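Local structure of beta-glucanase (Podospora anserina, 4LE4) at residues D6-D11 and T56-G61; Y50-D55 and D160-V165; H98-R103 and Y225-Y230; W179-S184 and T238-P243. The protein probably hydrolyses beta-linked glucans as a glycoside hydrolase of family GH131, and binds cellotriose. All coordinates share one frame; numbering follows the deposited sequence.

Interaction 1 (D6-D11 and T56-G61); sequences DGRFND and TGSRQG
Arg8 runs past Ser58 and Gly57, and from CB onward its carbon chain meets one hydroxyl. Arg8 CB lies 3.8 Å from Ser58 OG; CG comes closer, and CD is 3.4 Å from that oxygen, which is itself hydrogen-bonded to Asp55. A bend at chi3 (-63°) sets NE toward Asp6. There NE donates to Asp6 OD1 and NH1 to Asp6 OD2, a side-on salt bridge with the carboxylate at the guanidinium edge. Asp6 OD1 also takes the backbone N of Arg8, closing an Asx turn where strand 2-6 gives way to loop. Arg8 NH2, at the tip, lies 3.5 Å from Gly57 O, which sits over one face of the guanidinium; Tyr230 adds a cation-pi contact. An alanine here would probably leave the Asp6 carboxylate without its charged mate and open a gap beside Ser58. The Asn10 amide is gripped at both ends: ND2 donates to Gly57 O at 3.0 Å, and OD1 accepts from Arg59 N at 2.9 Å, in the plane of its carbonyl. Arg59 NH2 reaches Asn10 O (3.0 Å) from above the carbonyl plane and also bonds Met12 O. A water donates to both Arg8 O and Gln60 O.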
# COMPACT_ATOMS: atom_id res chain seq x y z
N ASP A 6 6.56 0.04 -12.37
CA ASP A 6 7.23 -0.82 -11.41
C ASP A 6 7.64 -0.05 -10.15
O ASP A 6 8.48 0.86 -10.19
CB ASP A 6 8.48 -1.42 -12.06
CG ASP A 6 8.95 -2.67 -11.38
OD1 ASP A 6 8.79 -2.77 -10.14
OD2 ASP A 6 9.52 -3.56 -12.08
N GLY A 7 7.06 -0.44 -9.01
CA GLY A 7 7.39 0.25 -7.79
C GLY A 7 8.11 -0.67 -6.83
O GLY A 7 8.04 -0.46 -5.63
N ARG A 8 8.82 -1.66 -7.36
CA ARG A 8 9.50 -2.60 -6.49
C ARG A 8 10.86 -2.20 -5.94
O ARG A 8 11.46 -2.97 -5.22
CB ARG A 8 9.56 -3.95 -7.19
CG ARG A 8 8.16 -4.55 -7.26
CD ARG A 8 8.11 -5.81 -8.04
NE ARG A 8 8.46 -5.66 -9.45
CZ ARG A 8 8.51 -6.68 -10.29
NH1 ARG A 8 8.83 -6.48 -11.57
NH2 ARG A 8 8.26 -7.91 -9.86
N PHE A 9 11.31 -0.99 -6.30
CA PHE A 9 12.56 -0.35 -5.86
C PHE A 9 13.81 -1.03 -6.42
O PHE A 9 14.92 -0.73 -5.99
CB PHE A 9 12.66 -0.36 -4.33
CG PHE A 9 11.45 0.21 -3.59
CD1 PHE A 9 11.25 1.57 -3.52
CD2 PHE A 9 10.55 -0.64 -2.95
CE1 PHE A 9 10.15 2.10 -2.80
CE2 PHE A 9 9.46 -0.11 -2.23
CZ PHE A 9 9.27 1.26 -2.17
N ASN A 10 13.63 -1.92 -7.40
CA ASN A 10 14.75 -2.69 -7.93
C ASN A 10 15.95 -1.93 -8.48
O ASN A 10 17.06 -2.47 -8.49
CB ASN A 10 14.27 -3.72 -8.96
CG ASN A 10 13.53 -4.87 -8.33
OD1 ASN A 10 13.75 -5.21 -7.16
ND2 ASN A 10 12.68 -5.51 -9.11
N ASP A 11 15.73 -0.69 -8.92
CA ASP A 11 16.84 0.12 -9.43
C ASP A 11 17.36 1.10 -8.37
O ASP A 11 18.18 1.96 -8.67
CB ASP A 11 16.41 0.89 -10.68
CG ASP A 11 16.39 -0.00 -11.92
OD1 ASP A 11 16.68 -1.21 -11.81
OD2 ASP A 11 16.08 0.51 -13.03
N THR A 56 10.50 -13.31 -5.41
CA THR A 56 11.84 -13.22 -5.97
C THR A 56 11.92 -12.11 -7.00
O THR A 56 12.99 -11.81 -7.55
CB THR A 56 12.25 -14.57 -6.59
OG1 THR A 56 11.34 -14.93 -7.63
CG2 THR A 56 12.25 -15.64 -5.54
N GLY A 57 10.78 -11.47 -7.26
CA GLY A 57 10.74 -10.38 -8.21
C GLY A 57 11.13 -9.04 -7.58
O GLY A 57 11.40 -8.07 -8.29
N SER A 58 11.18 -8.99 -6.25
CA SER A 58 11.53 -7.77 -5.52
C SER A 58 12.85 -8.02 -4.80
O SER A 58 12.96 -8.99 -4.06
CB SER A 58 10.48 -7.44 -4.46
OG SER A 58 9.24 -7.09 -5.06
N ARG A 59 13.86 -7.18 -5.02
CA ARG A 59 15.15 -7.40 -4.35
C ARG A 59 15.10 -6.96 -2.89
O ARG A 59 15.63 -7.64 -2.00
CB ARG A 59 16.26 -6.64 -5.08
CG ARG A 59 17.62 -6.80 -4.40
CD ARG A 59 18.72 -6.29 -5.31
NE ARG A 59 18.46 -4.95 -5.83
CZ ARG A 59 18.69 -3.81 -5.19
NH1 ARG A 59 19.19 -3.80 -3.95
NH2 ARG A 59 18.47 -2.67 -5.82
N GLN A 60 14.45 -5.83 -2.63
CA GLN A 60 14.37 -5.32 -1.29
C GLN A 60 12.91 -4.92 -1.01
O GLN A 60 12.18 -4.61 -1.92
CB GLN A 60 15.22 -4.08 -1.15
CG GLN A 60 16.72 -4.28 -1.24
CD GLN A 60 17.46 -3.06 -0.80
OE1 GLN A 60 17.65 -2.09 -1.58
NE2 GLN A 60 17.90 -3.07 0.45
N GLY A 61 12.52 -4.93 0.26
CA GLY A 61 11.19 -4.48 0.64
C GLY A 61 11.42 -3.14 1.33
O GLY A 61 12.55 -2.74 1.60
O HOH W 1 9.84 -4.33 -3.30
O HOH W 2 13.95 -4.08 -4.71
O HOH W 3 16.13 -2.31 -4.03
O HOH W 4 17.66 -5.66 -8.35

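Interaction 2 (Y50-D55 and D160-V165); sequences YKNPAD and DVWHNV
The indole of Trp162 is the flat group on which the 50-55 loop rests. Over one face lies Asn52: its CA stands 3.4 Å from the centroid of the five-membered ring of Trp162 and only 8° off the normal, a CH-pi contact, while its backbone N lies above Trp162 CE2 at 3.4 Å. The Asn52 amide continues the layer, its plane 18° from that of the ring, as the two side chains run antiparallel to one another. At the edge, Tyr50 O comes to 3.1 Å from Trp162 CH2; this buried carbonyl has no hydrogen-bonding partner in the model. A water sits in the ring plane beside Trp162 NE1, accepting a weak bond from it and donating to Lys51 O at 2.6 Å. Pro53 CD adds an apolar touch at Trp162 CD1 (3.9 Å).

This is a loop laid on one sheet of the beta-sandwich expected of the concanavalin clan: Trp162 lies by the N-terminal end of strand 163-170, which runs between strands 94-102 and 175-182. The loop holds its own shape through a type I turn from Asn52 to Asp55. With CG anti to the backbone N (chi1 -178°), Asn52 also forms an Asx turn, OD1 accepting from Ala54 N at 2.9 Å. Its ND2 donates to Gly183 O. The Asn164 side chain lies crosswise to that of Asn52, with the two amides nearly coplanar. Lys51 NZ is shared between Asp55 O, 2.9 Å away, and Ser58 O.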
# COMPACT_ATOMS: atom_id res chain seq x y z
N TYR A 50 13.00 -6.93 4.49
CA TYR A 50 11.70 -6.29 4.64
C TYR A 50 10.68 -6.68 3.58
O TYR A 50 9.64 -6.03 3.49
CB TYR A 50 11.87 -4.77 4.60
CG TYR A 50 12.77 -4.18 5.66
CD1 TYR A 50 13.01 -4.85 6.86
CD2 TYR A 50 13.31 -2.91 5.49
CE1 TYR A 50 13.77 -4.27 7.87
CE2 TYR A 50 14.06 -2.32 6.50
CZ TYR A 50 14.29 -3.00 7.69
OH TYR A 50 15.04 -2.39 8.70
N LYS A 51 10.97 -7.68 2.76
CA LYS A 51 10.03 -8.11 1.71
C LYS A 51 9.46 -9.49 1.96
O LYS A 51 9.91 -10.21 2.85
CB LYS A 51 10.73 -8.19 0.35
CG LYS A 51 11.75 -9.31 0.30
CD LYS A 51 12.24 -9.59 -1.12
CE LYS A 51 12.98 -10.94 -1.18
NZ LYS A 51 13.29 -11.28 -2.57
N ASN A 52 8.44 -9.85 1.18
CA ASN A 52 7.89 -11.19 1.25
C ASN A 52 9.03 -12.09 0.70
O ASN A 52 9.42 -11.95 -0.45
CB ASN A 52 6.70 -11.28 0.32
CG ASN A 52 6.04 -12.63 0.37
OD1 ASN A 52 6.68 -13.65 0.65
ND2 ASN A 52 4.73 -12.66 0.07
N PRO A 53 9.53 -13.05 1.49
CA PRO A 53 10.62 -13.90 0.98
C PRO A 53 10.30 -14.68 -0.29
O PRO A 53 11.22 -15.04 -1.03
CB PRO A 53 10.92 -14.83 2.16
CG PRO A 53 10.43 -14.07 3.37
CD PRO A 53 9.13 -13.47 2.84
N ALA A 54 9.03 -14.94 -0.55
CA ALA A 54 8.62 -15.71 -1.73
C ALA A 54 8.65 -14.87 -3.00
O ALA A 54 8.63 -15.39 -4.11
CB ALA A 54 7.21 -16.26 -1.51
N ASP A 55 8.66 -13.56 -2.82
CA ASP A 55 8.68 -12.64 -3.96
C ASP A 55 10.09 -12.45 -4.49
O ASP A 55 10.79 -11.50 -4.12
CB ASP A 55 8.15 -11.26 -3.57
CG ASP A 55 8.07 -10.30 -4.76
OD1 ASP A 55 8.50 -10.66 -5.88
OD2 ASP A 55 7.57 -9.18 -4.57
N ASP A 160 3.90 -10.98 11.19
CA ASP A 160 4.79 -11.70 10.27
C ASP A 160 4.14 -12.37 9.08
O ASP A 160 4.80 -13.16 8.38
CB ASP A 160 5.61 -12.75 11.05
CG ASP A 160 6.21 -12.18 12.32
OD1 ASP A 160 6.78 -11.09 12.25
OD2 ASP A 160 6.12 -12.82 13.40
N VAL A 161 2.86 -12.12 8.87
CA VAL A 161 2.17 -12.72 7.73
C VAL A 161 2.19 -11.75 6.58
O VAL A 161 1.83 -10.60 6.75
CB VAL A 161 0.67 -13.04 8.06
CG1 VAL A 161 -0.08 -13.49 6.79
CG2 VAL A 161 0.61 -14.15 9.12
N TRP A 162 2.61 -12.21 5.41
CA TRP A 162 2.61 -11.34 4.24
C TRP A 162 1.29 -11.45 3.51
O TRP A 162 0.85 -12.54 3.21
CB TRP A 162 3.75 -11.74 3.29
CG TRP A 162 5.03 -11.14 3.70
CD1 TRP A 162 6.03 -11.73 4.46
CD2 TRP A 162 5.44 -9.79 3.47
NE1 TRP A 162 7.02 -10.81 4.71
CE2 TRP A 162 6.70 -9.62 4.12
CE3 TRP A 162 4.87 -8.70 2.78
CZ2 TRP A 162 7.39 -8.41 4.09
CZ3 TRP A 162 5.57 -7.47 2.76
CH2 TRP A 162 6.83 -7.35 3.42
N HIS A 163 0.64 -10.31 3.28
CA HIS A 163 -0.61 -10.25 2.55
C HIS A 163 -0.33 -9.68 1.19
O HIS A 163 0.09 -8.53 1.06
CB HIS A 163 -1.62 -9.34 3.27
CG HIS A 163 -2.17 -9.96 4.51
ND1 HIS A 163 -3.33 -10.70 4.51
CD2 HIS A 163 -1.69 -10.00 5.78
CE1 HIS A 163 -3.55 -11.17 5.73
NE2 HIS A 163 -2.57 -10.76 6.52
N ASN A 164 -0.59 -10.48 0.17
CA ASN A 164 -0.36 -10.05 -1.22
C ASN A 164 -1.73 -9.68 -1.78
O ASN A 164 -2.66 -10.45 -1.68
CB ASN A 164 0.23 -11.23 -2.00
CG ASN A 164 1.36 -11.93 -1.23
OD1 ASN A 164 1.25 -13.12 -0.84
ND2 ASN A 164 2.41 -11.21 -0.98
N VAL A 165 -1.83 -8.50 -2.38
CA VAL A 165 -3.11 -7.99 -2.88
C VAL A 165 -2.99 -7.47 -4.32
O VAL A 165 -1.91 -7.05 -4.77
CB VAL A 165 -3.53 -6.74 -2.04
CG1 VAL A 165 -4.79 -6.06 -2.64
CG2 VAL A 165 -3.75 -7.13 -0.58
O HOH W 5 10.16 -9.91 5.41

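Interaction 3 (H98-R103 and Y225-Y230); sequences HFSLMR and YWSGVY
His98 and Tyr230 pair in a ladder between antiparallel strands 94-102 and 222-233, neighbours in one sheet of the beta-sandwich. Three hydrogen-bonded pairs, each with two backbone bonds, satisfy the facing N-H and C=O groups: His98 with Tyr230, Ser100 with Ser227, and Met102 with Tyr225. His98 N meets Tyr230 O at 2.8 Å; the return bond from Tyr230 N to His98 O is longer, 3.3 Å. Between the first two pairs the register slips by one residue, a beta bulge in which Gly228 takes a positive phi (59°). Gly228 O then accepts from a water that also bonds Ser100 OG, and a second water joins Ser100 OG to Ser227 OG. Ser227 OG is bonded to Asn52 N as well, while Ser100 OG lies close to the Asn164 amide. The His98 and Tyr230 rings form an offset stack, centroids 4.0 Å apart, and His98 NE2 donates to Thr237 O. An alanine in place of Tyr230 would probably leave one face of the imidazole without its stacking partner and Arg8 without its cation-pi mate. Leu101 and Trp226 lie on the opposite face, against strand 115-120 of the second sheet, which Phe99 also touches; Leu101 CD1 sits over the indole face, 3.7 Å from Trp226 CE2. Met102 SD makes an oblique Met-aromatic contact with the Tyr225 ring, 4.6 Å from its centroid, and Met102 CE touches Tyr225 CG at 3.6 Å.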
# COMPACT_ATOMS: atom_id res chain seq x y z
N HIS A 98 -0.94 -4.01 -7.71
CA HIS A 98 -0.35 -4.98 -6.79
C HIS A 98 0.44 -4.38 -5.62
O HIS A 98 1.02 -3.31 -5.71
CB HIS A 98 0.70 -5.85 -7.50
CG HIS A 98 0.16 -6.85 -8.47
ND1 HIS A 98 -0.10 -6.55 -9.80
CD2 HIS A 98 -0.07 -8.18 -8.33
CE1 HIS A 98 -0.48 -7.65 -10.43
NE2 HIS A 98 -0.47 -8.65 -9.56
N PHE A 99 0.46 -5.13 -4.52
CA PHE A 99 1.29 -4.79 -3.36
C PHE A 99 1.23 -5.89 -2.33
O PHE A 99 0.26 -6.64 -2.28
CB PHE A 99 0.95 -3.43 -2.71
CG PHE A 99 -0.45 -3.35 -2.11
CD1 PHE A 99 -1.53 -3.11 -2.93
CD2 PHE A 99 -0.66 -3.52 -0.72
CE1 PHE A 99 -2.83 -3.03 -2.41
CE2 PHE A 99 -1.99 -3.44 -0.19
CZ PHE A 99 -3.06 -3.20 -1.04
N SER A 100 2.29 -6.02 -1.54
CA SER A 100 2.32 -7.02 -0.49
C SER A 100 2.60 -6.19 0.78
O SER A 100 3.35 -5.23 0.74
CB SER A 100 3.41 -8.07 -0.76
OG SER A 100 3.14 -8.78 -1.97
N LEU A 101 1.96 -6.56 1.87
CA LEU A 101 2.04 -5.84 3.14
C LEU A 101 2.21 -6.79 4.33
O LEU A 101 1.61 -7.85 4.35
CB LEU A 101 0.73 -5.07 3.31
CG LEU A 101 0.52 -4.27 4.59
CD1 LEU A 101 1.44 -3.05 4.61
CD2 LEU A 101 -0.98 -3.82 4.62
N MET A 102 2.95 -6.36 5.35
CA MET A 102 3.13 -7.21 6.55
C MET A 102 3.39 -6.31 7.75
O MET A 102 3.91 -5.20 7.60
CB MET A 102 4.34 -8.16 6.32
CG MET A 102 4.79 -9.07 7.49
SD MET A 102 5.93 -8.21 8.64
CE MET A 102 7.51 -8.26 7.68
N ARG A 103 2.96 -6.74 8.93
CA ARG A 103 3.29 -5.98 10.13
C ARG A 103 3.97 -7.02 11.06
O ARG A 103 3.79 -8.23 10.91
CB ARG A 103 2.03 -5.49 10.85
CG ARG A 103 1.32 -6.62 11.58
CD ARG A 103 0.12 -6.09 12.41
NE ARG A 103 -0.54 -7.18 13.12
CZ ARG A 103 -0.13 -7.69 14.28
NH1 ARG A 103 0.96 -7.23 14.89
NH2 ARG A 103 -0.83 -8.68 14.83
N TYR A 225 5.62 -3.09 6.50
CA TYR A 225 6.57 -3.66 5.54
C TYR A 225 5.89 -3.88 4.22
O TYR A 225 4.78 -4.38 4.18
CB TYR A 225 7.10 -4.98 6.10
CG TYR A 225 7.82 -4.72 7.40
CD1 TYR A 225 9.19 -4.47 7.41
CD2 TYR A 225 7.12 -4.62 8.60
CE1 TYR A 225 9.86 -4.13 8.59
CE2 TYR A 225 7.77 -4.29 9.79
CZ TYR A 225 9.15 -4.04 9.78
OH TYR A 225 9.84 -3.74 10.95
N TRP A 226 6.55 -3.48 3.15
CA TRP A 226 5.95 -3.54 1.81
C TRP A 226 6.90 -4.13 0.78
O TRP A 226 8.10 -3.88 0.85
CB TRP A 226 5.67 -2.12 1.30
CG TRP A 226 4.72 -1.31 2.11
CD1 TRP A 226 4.93 -0.78 3.37
CD2 TRP A 226 3.42 -0.93 1.72
NE1 TRP A 226 3.82 -0.10 3.78
CE2 TRP A 226 2.87 -0.17 2.79
CE3 TRP A 226 2.64 -1.16 0.58
CZ2 TRP A 226 1.58 0.37 2.75
CZ3 TRP A 226 1.34 -0.62 0.54
CH2 TRP A 226 0.83 0.14 1.61
N SER A 227 6.35 -4.85 -0.20
CA SER A 227 7.18 -5.34 -1.32
C SER A 227 6.25 -5.65 -2.48
O SER A 227 5.03 -5.58 -2.33
CB SER A 227 8.01 -6.58 -0.94
OG SER A 227 7.24 -7.70 -0.60
N GLY A 228 6.82 -5.91 -3.66
CA GLY A 228 6.00 -6.27 -4.79
C GLY A 228 4.96 -5.25 -5.21
O GLY A 228 3.89 -5.63 -5.66
N VAL A 229 5.27 -3.98 -5.11
CA VAL A 229 4.33 -2.95 -5.52
C VAL A 229 4.52 -2.65 -7.02
O VAL A 229 5.60 -2.25 -7.42
CB VAL A 229 4.61 -1.65 -4.76
CG1 VAL A 229 3.60 -0.56 -5.21
CG2 VAL A 229 4.51 -1.91 -3.21
N TYR A 230 3.50 -2.87 -7.84
CA TYR A 230 3.59 -2.58 -9.28
C TYR A 230 2.18 -2.57 -9.88
O TYR A 230 1.21 -3.01 -9.26
CB TYR A 230 4.51 -3.59 -10.01
CG TYR A 230 4.01 -5.03 -10.10
CD1 TYR A 230 3.39 -5.49 -11.27
CD2 TYR A 230 4.18 -5.93 -9.04
CE1 TYR A 230 2.95 -6.82 -11.38
CE2 TYR A 230 3.74 -7.26 -9.14
CZ TYR A 230 3.13 -7.69 -10.32
OH TYR A 230 2.72 -8.99 -10.46
O HOH W 6 6.01 -9.07 -2.42
O HOH W 7 2.76 -7.98 -4.69

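Interaction 4 (W179-S184 and T238-P243); sequences WHSTGS and TSVAGP
Val240 carries most of the apolar contact with the 179-184 segment. Its two methyls divide the work: Val240 CG1, anti to the carbonyl carbon (chi1 -54°), lies 3.7 Å from Ser181 OG, whereas Val240 CG2 lies near two backbone oxygens, Gly183 O at 4.0 Å and Ser184 O at 3.9 Å. These are van der Waals touches against polar atoms, some of which bond other groups; Ser181 OG, for one, is hydrogen-bonded to Asp185 O. Some way along the strand, Thr238 CG2 approaches Trp179 CZ3 obliquely, 4.1 Å away. The indole NE1 makes its own hydrogen bond to Glu168.

The parts joined are strand 175-182 of the sandwich, with the turn that follows it, and the coil that leaves strand 222-233 toward the C-terminus. Each has a well-defined bend. At Gly183 the chain leaves the strand with positive phi (64°). The coil makes a type I turn from Ser239 to Gly242, in which Gly242 N donates to Ser239 O; the Ser239 hydroxyl OG adds an ST turn, accepting from Ala241 N at 3.1 Å.

Polar bonding between the two segments runs through water, no direct hydrogen bond being made. One water donates to Ser184 O at 3.0 Å and accepts from Val240 N at 2.9 Å, so the backbone N of the second residue of the turn is tied to the loop that follows the strand. Alongside, Thr238 has a backbone hydrogen bond with Leu187.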
# COMPACT_ATOMS: atom_id res chain seq x y z
N TRP A 179 -8.19 -9.31 -5.28
CA TRP A 179 -7.41 -10.55 -5.39
C TRP A 179 -6.48 -10.55 -4.17
O TRP A 179 -6.00 -9.49 -3.75
CB TRP A 179 -6.59 -10.56 -6.67
CG TRP A 179 -7.45 -10.67 -7.88
CD1 TRP A 179 -8.24 -9.70 -8.42
CD2 TRP A 179 -7.60 -11.83 -8.71
NE1 TRP A 179 -8.88 -10.19 -9.55
CE2 TRP A 179 -8.50 -11.49 -9.75
CE3 TRP A 179 -7.05 -13.13 -8.68
CZ2 TRP A 179 -8.87 -12.40 -10.76
CZ3 TRP A 179 -7.41 -14.03 -9.68
CH2 TRP A 179 -8.32 -13.66 -10.71
N HIS A 180 -6.25 -11.72 -3.58
CA HIS A 180 -5.47 -11.78 -2.36
C HIS A 180 -4.88 -13.14 -2.10
O HIS A 180 -5.41 -14.13 -2.56
CB HIS A 180 -6.42 -11.43 -1.19
CG HIS A 180 -5.88 -11.72 0.19
ND1 HIS A 180 -5.14 -10.82 0.92
CD2 HIS A 180 -6.00 -12.82 0.97
CE1 HIS A 180 -4.82 -11.35 2.09
NE2 HIS A 180 -5.33 -12.56 2.15
N SER A 181 -3.79 -13.17 -1.35
CA SER A 181 -3.22 -14.43 -0.89
C SER A 181 -2.30 -14.06 0.27
O SER A 181 -1.99 -12.90 0.47
CB SER A 181 -2.39 -15.13 -1.96
OG SER A 181 -1.17 -14.45 -2.14
N THR A 182 -1.91 -15.05 1.05
CA THR A 182 -0.94 -14.77 2.10
C THR A 182 0.26 -15.65 1.79
O THR A 182 0.12 -16.70 1.17
CB THR A 182 -1.44 -15.08 3.52
OG1 THR A 182 -1.96 -16.42 3.59
CG2 THR A 182 -2.52 -14.07 3.91
N GLY A 183 1.44 -15.19 2.21
CA GLY A 183 2.67 -15.94 2.01
C GLY A 183 3.09 -16.18 0.58
O GLY A 183 3.24 -15.26 -0.20
N SER A 184 3.30 -17.45 0.24
CA SER A 184 3.76 -17.81 -1.10
C SER A 184 2.65 -18.22 -2.03
O SER A 184 2.89 -18.49 -3.20
CB SER A 184 4.75 -18.97 -1.02
OG SER A 184 5.86 -18.63 -0.21
N THR A 238 -0.75 -13.86 -11.12
CA THR A 238 -1.17 -14.31 -9.80
C THR A 238 0.00 -14.77 -8.94
O THR A 238 -0.13 -14.91 -7.73
CB THR A 238 -2.20 -15.45 -9.87
OG1 THR A 238 -1.63 -16.54 -10.59
CG2 THR A 238 -3.50 -14.97 -10.57
N SER A 239 1.14 -15.02 -9.57
CA SER A 239 2.34 -15.43 -8.85
C SER A 239 2.84 -14.30 -7.96
O SER A 239 3.02 -13.17 -8.41
CB SER A 239 3.45 -15.78 -9.83
OG SER A 239 4.67 -15.90 -9.12
N VAL A 240 3.11 -14.59 -6.70
CA VAL A 240 3.59 -13.52 -5.84
C VAL A 240 5.01 -13.09 -6.19
O VAL A 240 5.47 -12.03 -5.73
CB VAL A 240 3.51 -13.91 -4.33
CG1 VAL A 240 2.08 -14.34 -3.99
CG2 VAL A 240 4.49 -15.01 -3.98
N ALA A 241 5.71 -13.89 -6.99
CA ALA A 241 7.07 -13.54 -7.40
C ALA A 241 7.08 -12.57 -8.59
O ALA A 241 8.15 -12.16 -9.02
CB ALA A 241 7.86 -14.79 -7.74
N GLY A 242 5.90 -12.25 -9.12
CA GLY A 242 5.81 -11.28 -10.21
C GLY A 242 6.07 -11.78 -11.62
O GLY A 242 6.49 -12.91 -11.81
N PRO A 243 5.84 -10.94 -12.64
CA PRO A 243 6.06 -11.35 -14.04
C PRO A 243 7.52 -11.74 -14.29
O PRO A 243 8.43 -11.22 -13.65
CB PRO A 243 5.67 -10.10 -14.84
CG PRO A 243 4.72 -9.37 -13.92
CD PRO A 243 5.38 -9.55 -12.56
O HOH W 8 2.64 -17.35 -5.94

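Interaction 3 is the buried core, its centre about 6 Å from the centre of the chain, and the others lie farther out around the same sheet. Interaction 2 sets a loop on strand 163-170, the neighbour of 94-102; interaction 4 reaches the next strand, 175-182, at the surface. Interaction 1 pairs two loops, one of which belongs to the same connection between strands 44-47 and 61-66 as the 50-55 loop of interaction 2. Chemistry follows place: paired backbone bonds and aromatic packing in interaction 3, CH-pi cover of an indole in interaction 2, amide and guanidinium bonds with several waters in interaction 1, and sparse methyl contacts with one bridging water in interaction 4.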